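Local coordinates for cocosin 1 acidic chain (Cocos nucifera, PDB 5WPW), which serves as a seed storage protein of coconut, a hexameric 11S globulin and potential food allergen whose subunits carry two cupin domains, at residues Gly318-Ala323 and Thr329-Glu334; Asp25-Asp30 and Gly338-Val343; Val291-Tyr294 and Met298-Pro301; Glu32-Arg35 and Ser40-Arg43. The protein carries 2 engineered substitutions. All coordinates share one frame; numbering follows the deposited sequence.

Interaction 1. Residues Gly318-Ala323 and Thr329-Glu334; sequences GRVEVA and TVFDGE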
loop_
_atom_site.group_PDB
_atom_site.type_symbol
_atom_site.label_atom_id
_atom_site.label_comp_id
_atom_site.label_asym_id
_atom_site.label_seq_id
_atom_site.Cartn_x
_atom_site.Cartn_y
_atom_site.Cartn_z
ATOM N N GLY A 318 38.918 -6.259 -16.453
ATOM C CA GLY A 318 38.400 -7.559 -16.082
ATOM C C GLY A 318 37.790 -8.295 -17.249
ATOM O O GLY A 318 37.433 -7.705 -18.271
ATOM N N ARG A 319 37.698 -9.607 -17.089
ATOM C CA ARG A 319 37.050 -10.486 -18.045
ATOM C C ARG A 319 35.586 -10.657 -17.660
ATOM O O ARG A 319 35.287 -11.033 -16.524
ATOM C CB ARG A 319 37.722 -11.860 -18.062
ATOM C CG ARG A 319 37.327 -12.727 -19.233
ATOM C CD ARG A 319 38.115 -12.279 -20.441
ATOM N NE ARG A 319 37.711 -12.939 -21.678
ATOM C CZ ARG A 319 38.190 -12.606 -22.872
ATOM N NH1 ARG A 319 39.076 -11.619 -22.970
ATOM N NH2 ARG A 319 37.790 -13.254 -23.964
ATOM N N VAL A 320 34.687 -10.392 -18.600
ATOM C CA VAL A 320 33.258 -10.663 -18.434
ATOM C C VAL A 320 32.838 -11.709 -19.457
ATOM O O VAL A 320 33.129 -11.576 -20.652
ATOM C CB VAL A 320 32.406 -9.391 -18.595
ATOM C CG1 VAL A 320 30.928 -9.691 -18.244
ATOM C CG2 VAL A 320 32.945 -8.288 -17.739
ATOM N N GLU A 321 32.138 -12.740 -18.995
ATOM C CA GLU A 321 31.484 -13.679 -19.883
ATOM C C GLU A 321 29.988 -13.659 -19.614
ATOM O O GLU A 321 29.566 -13.701 -18.456
ATOM C CB GLU A 321 32.037 -15.069 -19.691
ATOM C CG GLU A 321 33.494 -15.148 -20.094
ATOM C CD GLU A 321 34.023 -16.542 -19.936
ATOM O OE1 GLU A 321 35.113 -16.699 -19.353
ATOM O OE2 GLU A 321 33.332 -17.476 -20.383
ATOM N N VAL A 322 29.205 -13.593 -20.679
ATOM C CA VAL A 322 27.751 -13.578 -20.594
ATOM C C VAL A 322 27.204 -14.706 -21.459
ATOM O O VAL A 322 27.653 -14.895 -22.593
ATOM C CB VAL A 322 27.200 -12.202 -21.030
ATOM C CG1 VAL A 322 25.655 -12.193 -20.935
ATOM C CG2 VAL A 322 27.805 -11.117 -20.183
ATOM N N ALA A 323 26.241 -15.463 -20.919
ATOM C CA ALA A 323 25.582 -16.573 -21.602
ATOM C C ALA A 323 24.077 -16.307 -21.710
ATOM O O ALA A 323 23.477 -15.763 -20.778
ATOM C CB ALA A 323 25.805 -17.893 -20.852
ATOM N N THR A 329 27.627 -18.321 -25.910
ATOM C CA THR A 329 28.431 -17.247 -25.343
ATOM C C THR A 329 28.129 -15.974 -26.115
ATOM O O THR A 329 28.503 -15.854 -27.281
ATOM C CB THR A 329 29.922 -17.572 -25.427
ATOM O OG1 THR A 329 30.181 -18.846 -24.834
ATOM C CG2 THR A 329 30.720 -16.517 -24.698
ATOM N N VAL A 330 27.446 -15.019 -25.490
ATOM C CA VAL A 330 27.114 -13.783 -26.194
ATOM C C VAL A 330 28.088 -12.654 -25.886
ATOM O O VAL A 330 28.031 -11.601 -26.546
ATOM C CB VAL A 330 25.657 -13.357 -25.910
ATOM C CG1 VAL A 330 24.706 -14.413 -26.440
ATOM C CG2 VAL A 330 25.431 -13.157 -24.409
ATOM N N PHE A 331 28.978 -12.838 -24.918
ATOM C CA PHE A 331 30.079 -11.924 -24.690
ATOM C C PHE A 331 31.189 -12.697 -24.001
ATOM O O PHE A 331 30.934 -13.559 -23.157
ATOM C CB PHE A 331 29.661 -10.704 -23.847
ATOM C CG PHE A 331 30.710 -9.616 -23.787
ATOM C CD1 PHE A 331 30.933 -8.787 -24.873
ATOM C CD2 PHE A 331 31.466 -9.429 -22.643
ATOM C CE1 PHE A 331 31.904 -7.787 -24.822
ATOM C CE2 PHE A 331 32.439 -8.432 -22.587
ATOM C CZ PHE A 331 32.654 -7.612 -23.690
ATOM N N ASP A 332 32.425 -12.378 -24.371
ATOM C CA ASP A 332 33.593 -13.007 -23.766
ATOM C C ASP A 332 34.750 -12.052 -24.075
ATOM O O ASP A 332 35.431 -12.201 -25.089
ATOM C CB ASP A 332 33.835 -14.395 -24.324
ATOM C CG ASP A 332 34.926 -15.149 -23.581
ATOM O OD1 ASP A 332 35.781 -14.509 -22.918
ATOM O OD2 ASP A 332 34.926 -16.400 -23.670
ATOM N N GLY A 333 34.921 -11.053 -23.221
ATOM C CA GLY A 333 35.892 -10.022 -23.513
ATOM C C GLY A 333 36.314 -9.331 -22.242
ATOM O O GLY A 333 35.802 -9.604 -21.155
ATOM N N GLU A 334 37.278 -8.435 -22.402
ATOM C CA GLU A 334 37.742 -7.601 -21.316
ATOM C C GLU A 334 36.816 -6.398 -21.197
ATOM O O GLU A 334 36.020 -6.111 -22.088
ATOM C CB GLU A 334 39.202 -7.180 -21.571
ATOM C CG GLU A 334 39.895 -6.358 -20.467
ATOM C CD GLU A 334 41.387 -6.090 -20.739
ATOM O OE1 GLU A 334 41.708 -5.090 -21.428
ATOM O OE2 GLU A 334 42.237 -6.855 -20.231
#
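Arg-319 reaches across to Asp-332 and Gly-333 in a hairpin of two antiparallel strands. With CG anti to the backbone N (chi1 -167°) and a bend at chi2, the side chain bends across the partner strand. Beyond CB, CG passes Gly-333 O, and CD settles nearer to that oxygen at 3.6 Å. NE donates to Asp-332 OD1 at 2.8 Å, nearly along the C-O axis. CZ rides over Gly-333 CA, one guanidinium face laid on the glycine, and NH1 lies beside the same CA. At the tip NH2 makes a salt bridge to the same Asp-332 OD1 at 2.6 Å, arriving from above the carboxylate plane; two nitrogens thus grip one oxygen side-on, which restrains the turn of the guanidinium, though both bonds are bent. The hairpin belongs to the second cupin domain, and its backbone pairing holds a classic beta bulge: Val-330 and Phe-331 both face Val-322. Val-322 O receives Val-330 N at 2.9 Å, and a weak bond from Phe-331 N. On the face holding Arg-319, the carboxylates of Glu-321 and Asp-332 stack nearly parallel (8°), with Glu-321 OE2 and Asp-332 OD2 3.8 Å apart. Arg-319 would offset part of that charge, and Glu-321 OE2 also accepts from Ser-184 N of the second subunit. At the bulge Val-330 CG2 meets Val-322 CG1 at 3.6 Å; on the face of Val-320 and Val-322, Phe-331 CE2 comes to 4.1 Å from Val-320 CB.

Interaction 2. Residues Asp25-Asp30 and Gly338-Val343; sequences DYFDED and GQLLIV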
loop_
_atom_site.group_PDB
_atom_site.type_symbol
_atom_site.label_atom_id
_atom_site.label_comp_id
_atom_site.label_asym_id
_atom_site.label_seq_id
_atom_site.Cartn_x
_atom_site.Cartn_y
_atom_site.Cartn_z
ATOM N N ASP A 25 29.279 13.227 -23.658
ATOM C CA ASP A 25 29.445 12.069 -24.526
ATOM C C ASP A 25 28.139 11.294 -24.540
ATOM O O ASP A 25 27.593 10.997 -23.478
ATOM C CB ASP A 25 30.570 11.163 -24.024
ATOM C CG ASP A 25 31.883 11.871 -23.937
ATOM O OD1 ASP A 25 32.065 12.827 -24.727
ATOM O OD2 ASP A 25 32.711 11.513 -23.077
ATOM N N TYR A 26 27.627 10.986 -25.721
ATOM C CA TYR A 26 26.371 10.249 -25.828
ATOM C C TYR A 26 26.645 8.831 -26.323
ATOM O O TYR A 26 27.247 8.645 -27.387
ATOM C CB TYR A 26 25.381 10.962 -26.752
ATOM C CG TYR A 26 25.022 12.386 -26.355
ATOM C CD1 TYR A 26 25.885 13.444 -26.638
ATOM C CD2 TYR A 26 23.811 12.683 -25.728
ATOM C CE1 TYR A 26 25.562 14.753 -26.294
ATOM C CE2 TYR A 26 23.473 13.996 -25.377
ATOM C CZ TYR A 26 24.360 15.028 -25.665
ATOM O OH TYR A 26 24.065 16.346 -25.337
ATOM N N PHE A 27 26.204 7.832 -25.559
ATOM C CA PHE A 27 26.109 6.490 -26.124
ATOM C C PHE A 27 24.893 6.427 -27.038
ATOM O O PHE A 27 23.961 7.222 -26.915
ATOM C CB PHE A 27 26.009 5.424 -25.033
ATOM C CG PHE A 27 27.200 5.357 -24.110
ATOM C CD1 PHE A 27 27.407 6.324 -23.148
ATOM C CD2 PHE A 27 28.094 4.286 -24.185
ATOM C CE1 PHE A 27 28.492 6.250 -22.290
ATOM C CE2 PHE A 27 29.174 4.201 -23.332
ATOM C CZ PHE A 27 29.373 5.194 -22.382
ATOM N N ASP A 28 24.905 5.482 -27.982
ATOM C CA ASP A 28 23.885 5.461 -29.027
ATOM C C ASP A 28 22.647 4.717 -28.528
ATOM O O ASP A 28 22.640 3.487 -28.460
ATOM C CB ASP A 28 24.409 4.831 -30.313
ATOM C CG ASP A 28 23.352 4.787 -31.409
ATOM O OD1 ASP A 28 22.339 5.513 -31.309
ATOM O OD2 ASP A 28 23.523 4.018 -32.373
ATOM N N GLU A 29 21.583 5.462 -28.226
ATOM C CA GLU A 29 20.362 4.847 -27.719
ATOM C C GLU A 29 19.651 4.011 -28.772
ATOM O O GLU A 29 18.711 3.283 -28.431
ATOM C CB GLU A 29 19.426 5.932 -27.175
ATOM C CG GLU A 29 19.222 7.115 -28.112
ATOM C CD GLU A 29 17.958 7.917 -27.789
ATOM O OE1 GLU A 29 17.834 8.450 -26.654
ATOM O OE2 GLU A 29 17.076 8.007 -28.674
ATOM N N ASP A 30 20.077 4.097 -30.036
ATOM C CA ASP A 30 19.522 3.297 -31.118
ATOM C C ASP A 30 20.248 1.971 -31.311
ATOM O O ASP A 30 19.768 1.120 -32.066
ATOM C CB ASP A 30 19.545 4.099 -32.421
ATOM C CG ASP A 30 18.440 5.141 -32.477
ATOM O OD1 ASP A 30 17.324 4.796 -32.930
ATOM O OD2 ASP A 30 18.682 6.300 -32.067
ATOM N N GLY A 338 35.946 3.334 -18.777
ATOM C CA GLY A 338 35.194 4.094 -19.755
ATOM C C GLY A 338 34.291 3.283 -20.652
ATOM O O GLY A 338 33.558 3.873 -21.454
ATOM N N GLN A 339 34.300 1.958 -20.537
ATOM C CA GLN A 339 33.465 1.115 -21.376
ATOM C C GLN A 339 32.208 0.664 -20.645
ATOM O O GLN A 339 32.186 0.509 -19.420
ATOM C CB GLN A 339 34.236 -0.113 -21.851
ATOM C CG GLN A 339 35.602 0.257 -22.395
ATOM C CD GLN A 339 36.275 -0.890 -23.083
ATOM O OE1 GLN A 339 36.285 -2.005 -22.585
ATOM N NE2 GLN A 339 36.850 -0.620 -24.247
ATOM N N LEU A 340 31.200 0.370 -21.436
ATOM C CA LEU A 340 29.866 0.074 -20.951
ATOM C C LEU A 340 29.407 -1.247 -21.536
ATOM O O LEU A 340 29.686 -1.555 -22.701
ATOM C CB LEU A 340 28.912 1.193 -21.331
ATOM C CG LEU A 340 27.449 1.077 -20.936
ATOM C CD1 LEU A 340 26.916 2.458 -20.609
ATOM C CD2 LEU A 340 26.680 0.465 -22.081
ATOM N N LEU A 341 28.682 -2.017 -20.732
ATOM C CA LEU A 341 28.172 -3.312 -21.165
ATOM C C LEU A 341 26.767 -3.462 -20.615
ATOM O O LEU A 341 26.572 -3.349 -19.404
ATOM C CB LEU A 341 29.042 -4.467 -20.651
ATOM C CG LEU A 341 28.644 -5.884 -21.057
ATOM C CD1 LEU A 341 28.786 -6.038 -22.577
ATOM C CD2 LEU A 341 29.463 -6.971 -20.301
ATOM N N ILE A 342 25.814 -3.764 -21.485
ATOM C CA ILE A 342 24.458 -4.100 -21.053
ATOM C C ILE A 342 24.325 -5.612 -20.914
ATOM O O ILE A 342 24.521 -6.361 -21.879
ATOM C CB ILE A 342 23.415 -3.563 -22.034
ATOM C CG1 ILE A 342 23.758 -2.141 -22.480
ATOM C CG2 ILE A 342 22.015 -3.642 -21.408
ATOM C CD1 ILE A 342 23.508 -1.110 -21.467
ATOM N N VAL A 343 23.933 -6.064 -19.729
ATOM C CA VAL A 343 23.642 -7.473 -19.514
ATOM C C VAL A 343 22.127 -7.614 -19.386
ATOM O O VAL A 343 21.531 -7.122 -18.415
ATOM C CB VAL A 343 24.386 -8.016 -18.291
ATOM C CG1 VAL A 343 24.197 -9.534 -18.148
ATOM C CG2 VAL A 343 25.915 -7.664 -18.416
#
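Phe-27 is the residue through which Asp25-Asp30 meets Leu-340, and it follows Asp-25 and Tyr-26 of strand 22-26. Asp-25 pairs through its backbone with Arg-43 of the adjoining strand. Tyr-26 turns its ring elsewhere, to a cation-pi contact with Arg-15. Phe-27 then directs its CB toward the other segment. Its CG stands anti to the carbonyl carbon (chi1 -62°), which carries the ring out to Leu-340. There the CE2 atom of Phe-27 comes within 3.6 Å of Leu-340 CB, and the CD1 methyl of Leu-340 lies over one face of the ring, 4.1 Å from its centroid and only 16° off the ring normal. This is a CH-pi contact, with the methyl displaced from the ring centre toward the rim. With chi1 at 179°, Leu-340 extends so that both CB and CD1 lie against the ring, and the two side chains meet at a slant. Gly-338 O lies at the edge of the same ring, near its plane and 4.5 Å from Phe-27 CZ. Past the aromatic residue the chain leaves the interface: Asp-28 OD1 accepts from Asp-30 N at 3.0 Å, an Asx turn that shapes the loop before helix 32-37. No hydrogen bond crosses between the two segments. Phe-27 belongs to the first cupin domain and Leu-340, on edge strand 340-343, to the second; their buried apolar contact therefore joins the two cupin domains of one subunit, the two-domain arrangement of the 11S globulins.

Interaction 3. Residues Val291-Tyr294 and Met298-Pro301; sequences VVLY and MVSP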
loop_
_atom_site.group_PDB
_atom_site.type_symbol
_atom_site.label_atom_id
_atom_site.label_comp_id
_atom_site.label_asym_id
_atom_site.label_seq_id
_atom_site.Cartn_x
_atom_site.Cartn_y
_atom_site.Cartn_z
ATOM N N VAL A 291 30.620 -2.410 -7.528
ATOM C CA VAL A 291 31.412 -3.631 -7.397
ATOM C C VAL A 291 32.883 -3.249 -7.494
ATOM O O VAL A 291 33.299 -2.615 -8.466
ATOM C CB VAL A 291 31.051 -4.669 -8.472
ATOM C CG1 VAL A 291 31.878 -5.931 -8.321
ATOM C CG2 VAL A 291 29.562 -4.997 -8.421
ATOM N N VAL A 292 33.673 -3.651 -6.502
ATOM C CA VAL A 292 35.124 -3.427 -6.521
ATOM C C VAL A 292 35.778 -4.779 -6.258
ATOM O O VAL A 292 35.658 -5.315 -5.154
ATOM C CB VAL A 292 35.578 -2.396 -5.485
ATOM C CG1 VAL A 292 37.130 -2.427 -5.347
ATOM C CG2 VAL A 292 35.075 -0.988 -5.850
ATOM N N LEU A 293 36.433 -5.336 -7.278
ATOM C CA LEU A 293 37.067 -6.645 -7.226
ATOM C C LEU A 293 38.573 -6.450 -7.073
ATOM O O LEU A 293 39.177 -5.671 -7.822
ATOM C CB LEU A 293 36.783 -7.434 -8.501
ATOM C CG LEU A 293 35.425 -8.119 -8.650
ATOM C CD1 LEU A 293 35.339 -8.766 -10.011
ATOM C CD2 LEU A 293 35.272 -9.156 -7.560
ATOM N N TYR A 294 39.157 -7.104 -6.074
ATOM C CA TYR A 294 40.598 -7.069 -5.860
ATOM C C TYR A 294 41.271 -8.008 -6.861
ATOM O O TYR A 294 40.606 -8.755 -7.581
ATOM C CB TYR A 294 40.933 -7.470 -4.422
ATOM C CG TYR A 294 40.338 -6.591 -3.332
ATOM C CD1 TYR A 294 39.951 -5.272 -3.589
ATOM C CD2 TYR A 294 40.166 -7.089 -2.042
ATOM C CE1 TYR A 294 39.418 -4.477 -2.585
ATOM C CE2 TYR A 294 39.632 -6.315 -1.040
ATOM C CZ TYR A 294 39.254 -5.011 -1.313
ATOM O OH TYR A 294 38.725 -4.255 -0.300
ATOM N N MET A 298 36.731 -12.902 -8.357
ATOM C CA MET A 298 35.601 -13.249 -9.196
ATOM C C MET A 298 34.302 -12.805 -8.550
ATOM O O MET A 298 34.162 -12.834 -7.322
ATOM C CB MET A 298 35.545 -14.754 -9.427
ATOM C CG MET A 298 36.586 -15.272 -10.379
ATOM S SD MET A 298 35.966 -16.746 -11.181
ATOM C CE MET A 298 34.253 -16.247 -11.392
ATOM N N VAL A 299 33.362 -12.386 -9.388
ATOM C CA VAL A 299 31.958 -12.369 -9.022
ATOM C C VAL A 299 31.351 -13.696 -9.473
ATOM O O VAL A 299 31.449 -14.062 -10.648
ATOM C CB VAL A 299 31.221 -11.174 -9.644
ATOM C CG1 VAL A 299 29.796 -11.121 -9.113
ATOM C CG2 VAL A 299 31.921 -9.878 -9.299
ATOM N N SER A 300 30.749 -14.406 -8.529
ATOM C CA SER A 300 30.083 -15.675 -8.782
ATOM C C SER A 300 29.175 -15.578 -10.006
ATOM O O SER A 300 28.525 -14.539 -10.214
ATOM C CB SER A 300 29.265 -16.061 -7.544
ATOM O OG SER A 300 28.698 -17.362 -7.638
ATOM N N PRO A 301 29.127 -16.612 -10.849
ATOM C CA PRO A 301 28.136 -16.646 -11.933
ATOM C C PRO A 301 26.735 -16.402 -11.392
ATOM O O PRO A 301 26.346 -16.941 -10.358
ATOM C CB PRO A 301 28.278 -18.064 -12.506
ATOM C CG PRO A 301 29.650 -18.479 -12.142
ATOM C CD PRO A 301 29.983 -17.812 -10.844
#
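The carbonyl oxygen of Met-298 is met by a methyl group, Leu-293 CD2 at 3.8 Å, and no hydrogen bond links the two segments. Their meeting is otherwise apolar and centres on one methyl of Val-299. CG2 of that valine is placed anti to the carbonyl carbon, beside the backbone N, and from there it faces Leu-293. Leu-293 CD1 approaches it to 3.7 Å and Leu-293 CD2 to 3.8 Å, so the fork of the leucine straddles the methyl, the two side chains crossing at about a right angle. Val-291, two residues earlier and on the same side of its strand, comes tip to tip: its CG1 stands 4.1 Å from Val-299 CG2. The axes of strands 291-293 and 298-301 pass 8.4 Å apart at 116°, too far and too steeply turned for backbone pairing. They belong to the two facing sheets of the cupin beta-barrel in the second domain, and Leu-293 also packs on Ala-353 and Ile-413. Met-298 points its CB away from Leu-293 and packs on Leu-187 of the second subunit. With the contact carried by Val-291, Leu-293 and Val-299, it probably depends on shape and exclusion of water rather than on directional bonds.

Interaction 4. Residues Glu32-Arg35 and Ser40-Arg43; sequences EQFR and STIR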
loop_
_atom_site.group_PDB
_atom_site.type_symbol
_atom_site.label_atom_id
_atom_site.label_comp_id
_atom_site.label_asym_id
_atom_site.label_seq_id
_atom_site.Cartn_x
_atom_site.Cartn_y
_atom_site.Cartn_z
ATOM N N GLU A 32 21.110 -1.771 -30.621
ATOM C CA GLU A 32 20.173 -2.827 -30.234
ATOM C C GLU A 32 20.197 -3.082 -28.731
ATOM O O GLU A 32 19.156 -3.346 -28.119
ATOM C CB GLU A 32 20.493 -4.121 -30.981
ATOM C CG GLU A 32 19.667 -4.381 -32.233
ATOM C CD GLU A 32 20.034 -5.702 -32.897
ATOM O OE1 GLU A 32 20.368 -6.664 -32.165
ATOM O OE2 GLU A 32 19.998 -5.779 -34.147
ATOM N N GLN A 33 21.376 -3.022 -28.123
ATOM C CA GLN A 33 21.499 -3.346 -26.708
ATOM C C GLN A 33 20.835 -2.292 -25.827
ATOM O O GLN A 33 20.192 -2.631 -24.822
ATOM C CB GLN A 33 22.976 -3.520 -26.369
ATOM C CG GLN A 33 23.651 -4.360 -27.427
ATOM C CD GLN A 33 25.114 -4.577 -27.170
ATOM O OE1 GLN A 33 25.491 -5.424 -26.362
ATOM N NE2 GLN A 33 25.954 -3.821 -27.868
ATOM N N PHE A 34 20.980 -1.012 -26.188
ATOM C CA PHE A 34 20.246 0.056 -25.519
ATOM C C PHE A 34 18.754 -0.053 -25.786
ATOM O O PHE A 34 17.932 0.172 -24.890
ATOM C CB PHE A 34 20.761 1.411 -25.994
ATOM C CG PHE A 34 21.920 1.905 -25.214
ATOM C CD1 PHE A 34 21.756 2.299 -23.903
ATOM C CD2 PHE A 34 23.172 1.974 -25.780
ATOM C CE1 PHE A 34 22.822 2.747 -23.170
ATOM C CE2 PHE A 34 24.235 2.421 -25.054
ATOM C CZ PHE A 34 24.061 2.811 -23.744
ATOM N N ARG A 35 18.383 -0.388 -27.018
ATOM C CA ARG A 35 16.978 -0.596 -27.318
ATOM C C ARG A 35 16.430 -1.823 -26.591
ATOM O O ARG A 35 15.271 -1.822 -26.174
ATOM C CB ARG A 35 16.774 -0.705 -28.834
ATOM C CG ARG A 35 16.598 0.659 -29.523
ATOM C CD ARG A 35 16.131 0.522 -30.968
ATOM N NE ARG A 35 17.153 -0.092 -31.815
ATOM C CZ ARG A 35 17.279 0.120 -33.124
ATOM N NH1 ARG A 35 16.446 0.941 -33.756
ATOM N NH2 ARG A 35 18.249 -0.491 -33.802
ATOM N N SER A 40 18.799 5.167 -22.249
ATOM C CA SER A 40 19.800 6.012 -22.887
ATOM C C SER A 40 20.852 6.377 -21.849
ATOM O O SER A 40 20.521 6.618 -20.683
ATOM C CB SER A 40 19.181 7.304 -23.455
ATOM O OG SER A 40 17.953 7.037 -24.111
ATOM N N THR A 41 22.118 6.442 -22.264
ATOM C CA THR A 41 23.221 6.722 -21.352
ATOM C C THR A 41 24.012 7.912 -21.880
ATOM O O THR A 41 24.179 8.073 -23.097
ATOM C CB THR A 41 24.162 5.508 -21.181
ATOM O OG1 THR A 41 23.461 4.423 -20.551
ATOM C CG2 THR A 41 25.357 5.860 -20.302
ATOM N N ILE A 42 24.443 8.774 -20.972
ATOM C CA ILE A 42 25.303 9.890 -21.331
ATOM C C ILE A 42 26.392 10.012 -20.280
ATOM O O ILE A 42 26.194 9.695 -19.102
ATOM C CB ILE A 42 24.528 11.222 -21.483
ATOM C CG1 ILE A 42 24.179 11.821 -20.128
ATOM C CG2 ILE A 42 23.273 11.049 -22.319
ATOM C CD1 ILE A 42 23.250 13.030 -20.230
ATOM N N ARG A 43 27.566 10.439 -20.724
ATOM C CA ARG A 43 28.661 10.787 -19.837
ATOM C C ARG A 43 28.953 12.272 -20.002
ATOM O O ARG A 43 29.016 12.773 -21.125
ATOM C CB ARG A 43 29.928 9.969 -20.141
ATOM C CG ARG A 43 31.072 10.279 -19.172
ATOM C CD ARG A 43 32.429 9.854 -19.719
ATOM N NE ARG A 43 32.514 8.406 -19.840
ATOM C CZ ARG A 43 33.076 7.775 -20.863
ATOM N NH1 ARG A 43 33.608 8.476 -21.854
ATOM N NH2 ARG A 43 33.091 6.444 -20.902
#
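A short helix, 32-37, packs here against strand 40-46 of the large sheet in the first cupin domain, and Phe-34 and Thr-41 do the joining. The helix is tied further into the fold by the Cys-3 to Cys-36 disulfide. Phe-34 points its CB toward the strand, and its CG lies anti to the carbonyl carbon (chi1 -87°), which sends the ring out from the helix to Thr-41. The ring presents its edge: CE1 of Phe-34 comes to 3.2 Å from Thr-41 OG1, an oxygen lying near the ring plane. The next ring atom, CZ of Phe-34, is 3.6 Å from Thr-41 OG1, and Thr-41 CB is 3.7 Å from Phe-34 CE1. The two side chains cross at about a right angle. Further along the ring, Phe-34 CD1 lies 4.3 Å from Ser-40 CA at a slant. Ser-40 points its CB away from the helix, and its OG instead makes a hydrogen bond to Glu-29 OE1. Phe-34 and Thr-41 also both touch Leu-340 of the second cupin domain. Thr-41 OG1 is buried by this contact and has no hydrogen-bonding partner in the model. The slightly positive C-H rim of the phenyl ring may therefore give this oxygen weak electrostatic compensation, though an aromatic edge is no substitute for a true donor and the hydroxyl probably pays a desolvation cost.

Overall arrangement
From the N terminus, residues 25-30 open the longest loop, closed only at 338-343 by interaction 2, which ties the two cupin domains together. The other three contacts nest inside it, in series and without crossing. Interaction 4 closes first, fastening helix 32-37 to strand 40-46; its centre is about 5 Å from that of interaction 2, and the backbone hydrogen bond of Phe-27 with Thr-41 joins them. Interaction 3 then links two sheets of the second domain. Interaction 1 follows as a hairpin in that domain, packing through Val-320 and Phe-331 on Leu-341, within interaction 2. Interactions 1 and 3 both reach the second subunit.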